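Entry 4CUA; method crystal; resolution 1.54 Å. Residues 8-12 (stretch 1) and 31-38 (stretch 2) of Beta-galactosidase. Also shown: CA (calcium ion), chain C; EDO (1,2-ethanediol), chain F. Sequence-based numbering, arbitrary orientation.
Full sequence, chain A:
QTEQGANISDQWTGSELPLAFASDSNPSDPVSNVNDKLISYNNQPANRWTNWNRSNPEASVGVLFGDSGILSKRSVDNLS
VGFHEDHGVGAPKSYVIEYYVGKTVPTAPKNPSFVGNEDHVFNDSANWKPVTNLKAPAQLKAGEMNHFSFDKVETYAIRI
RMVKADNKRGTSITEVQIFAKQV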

# COMPACT_ATOMS: atom_id res chain seq x y z
N ILE A 8 -9.47 -7.15 5.32
CA ILE A 8 -8.60 -6.90 6.41
C ILE A 8 -7.67 -5.69 6.17
O ILE A 8 -6.83 -5.42 6.98
CB ILE A 8 -7.77 -8.16 6.74
CG1 ILE A 8 -7.04 -8.66 5.53
CG2 ILE A 8 -8.70 -9.26 7.33
CD1 ILE A 8 -6.00 -9.78 5.79
N SER A 9 -7.96 -4.89 5.14
CA SER A 9 -7.25 -3.64 4.96
C SER A 9 -8.06 -2.39 5.21
O SER A 9 -7.50 -1.36 5.56
CB SER A 9 -6.73 -3.57 3.53
OG SER A 9 -7.69 -3.73 2.55
N ASP A 10 -9.39 -2.46 5.04
CA ASP A 10 -10.17 -1.27 5.27
C ASP A 10 -10.03 -0.64 6.61
O ASP A 10 -10.02 -1.35 7.65
CB ASP A 10 -11.68 -1.49 5.12
CG ASP A 10 -12.14 -1.80 3.72
OD1 ASP A 10 -11.47 -1.60 2.70
OD2 ASP A 10 -13.31 -2.32 3.58
N GLN A 11 -10.04 0.67 6.68
CA GLN A 11 -10.14 1.38 7.93
C GLN A 11 -11.46 1.06 8.62
O GLN A 11 -12.47 0.84 7.98
CB GLN A 11 -10.19 2.90 7.76
CG GLN A 11 -8.92 3.52 7.29
CD GLN A 11 -9.17 4.99 6.93
OE1 GLN A 11 -9.86 5.70 7.64
NE2 GLN A 11 -8.49 5.49 5.88
N TRP A 12 -11.38 1.09 9.95
CA TRP A 12 -12.58 1.07 10.79
C TRP A 12 -12.60 2.33 11.62
O TRP A 12 -11.61 2.74 12.22
CB TRP A 12 -12.60 -0.18 11.68
CG TRP A 12 -13.00 -1.33 10.95
CD1 TRP A 12 -12.24 -2.13 10.15
CD2 TRP A 12 -14.34 -1.79 10.77
NE1 TRP A 12 -12.98 -3.06 9.58
CE2 TRP A 12 -14.29 -2.87 9.90
CE3 TRP A 12 -15.57 -1.37 11.28
CZ2 TRP A 12 -15.43 -3.56 9.51
CZ3 TRP A 12 -16.70 -2.05 10.90
CH2 TRP A 12 -16.63 -3.09 10.01
N VAL A 31 -1.75 8.72 2.35
CA VAL A 31 -1.93 7.29 2.13
C VAL A 31 -3.16 6.73 2.79
O VAL A 31 -3.61 5.69 2.39
CB VAL A 31 -0.63 6.53 2.55
CG1 VAL A 31 -0.53 6.43 4.05
CG2 VAL A 31 -0.58 5.15 1.87
N SER A 32 -3.69 7.40 3.78
CA SER A 32 -4.98 7.02 4.39
C SER A 32 -6.08 6.95 3.33
O SER A 32 -7.06 6.22 3.47
CB SER A 32 -5.36 8.02 5.50
OG SER A 32 -5.34 9.34 5.01
N ASN A 33 -5.92 7.64 2.20
CA ASN A 33 -6.83 7.46 1.08
C ASN A 33 -6.92 6.12 0.49
O ASN A 33 -7.84 5.84 -0.25
CB ASN A 33 -6.51 8.44 -0.03
CG ASN A 33 -6.86 9.89 0.32
OD1 ASN A 33 -7.73 10.16 1.17
ND2 ASN A 33 -6.27 10.81 -0.39
N VAL A 34 -5.94 5.23 0.72
CA VAL A 34 -5.97 3.96 0.02
C VAL A 34 -6.82 2.86 0.71
O VAL A 34 -6.95 1.78 0.16
CB VAL A 34 -4.60 3.37 -0.34
CG1 VAL A 34 -3.71 4.42 -1.03
CG2 VAL A 34 -3.87 2.77 0.89
N ASN A 35 -7.28 3.13 1.94
CA ASN A 35 -8.10 2.11 2.60
C ASN A 35 -9.27 2.76 3.25
O ASN A 35 -9.78 2.29 4.32
CB ASN A 35 -7.28 1.29 3.62
CG ASN A 35 -6.81 2.08 4.79
OD1 ASN A 35 -6.67 3.28 4.78
ND2 ASN A 35 -6.50 1.32 5.89
N ASP A 36 -9.83 3.79 2.57
CA ASP A 36 -10.96 4.57 3.09
C ASP A 36 -12.32 4.13 2.50
O ASP A 36 -13.35 4.77 2.81
CB ASP A 36 -10.75 6.04 2.92
CG ASP A 36 -10.69 6.50 1.50
OD1 ASP A 36 -10.79 5.70 0.59
OD2 ASP A 36 -10.48 7.71 1.33
N LYS A 37 -12.30 3.10 1.68
CA LYS A 37 -13.49 2.50 1.03
C LYS A 37 -14.05 3.41 -0.03
O LYS A 37 -15.13 3.11 -0.56
CB LYS A 37 -14.58 2.08 2.06
CG LYS A 37 -14.06 0.93 2.97
CD LYS A 37 -14.92 0.83 4.20
CE LYS A 37 -14.49 1.88 5.24
NZ LYS A 37 -15.22 1.89 6.53
N LEU A 38 -13.36 4.48 -0.40
CA LEU A 38 -13.77 5.33 -1.53
C LEU A 38 -12.86 4.96 -2.69
O LEU A 38 -11.66 4.82 -2.51
CB LEU A 38 -13.63 6.80 -1.21
CG LEU A 38 -14.50 7.31 -0.08
CD1 LEU A 38 -14.21 8.77 0.19
CD2 LEU A 38 -15.98 7.05 -0.37
CA CA C . -9.67 5.32 -1.49
C1 EDO F . -7.65 13.90 -1.54
O1 EDO F . -6.72 13.70 -0.49
C2 EDO F . -6.94 13.84 -2.88
O2 EDO F . -6.48 12.49 -3.17
O HOH W 1 -14.78 -0.61 7.50

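The contact between residues 8-12 and 31-38 is a small, polar one, in which an irregular segment, extended only from Asp10 to Trp12, is fastened to a calcium-binding loop mainly by a single buried asparagine. It illustrates a general principle: where neither partner offers a regular strand, an amide side chain can supply the hydrogen-bonding groups that a neighbouring backbone would otherwise provide.

The backbones of the two stretches come nearest, by CA position, at Asp10 and Asn35, whose CA atoms lie 4.8 Å apart. The CA-to-CB bond of Asn35 points toward the other stretch. Asn35 ND2 donates to Ser9 O at 2.9 Å, while Asn35 O accepts from Gln11 N, also at 2.9 Å and almost linear at 175°. The residue thus grips the backbone on both flanks of Asp10, matching donor to acceptor in each case. Its remaining amide atom is used as well: Gln11 NE2 donates to Asn35 OD1 at 3.1 Å. The Gln11 side chain leaves its backbone sideways, but its extended chi2 (t) carries the amide across to the loop, where Gln11 NE2 also lies 2.9 Å from Ser32 O.

Lys37 adds a looser contact to the same segment. Lys37 CG packs 3.4 Å from Asp10 OD2, and Lys37 NZ makes a weak hydrogen bond to Gln11 O at 3.3 Å. A water bridges the same two atoms, accepting from Lys37 NZ at 2.7 Å and donating to Gln11 O at 2.8 Å. The ammonium also sits over the six-membered ring of Trp12, but with Lys37 NZ 5.8 Å from the ring centroid any cation-pi attraction is weak at most.

The ion binds the loop from its far side. Asn33 O (2.3 Å), Asp36 OD1 (2.4 Å) and Leu38 O (2.3 Å) bind CA, with further ligands elsewhere in the structure, and Asp36 OD1 additionally accepts from Leu38 N at 3.0 Å.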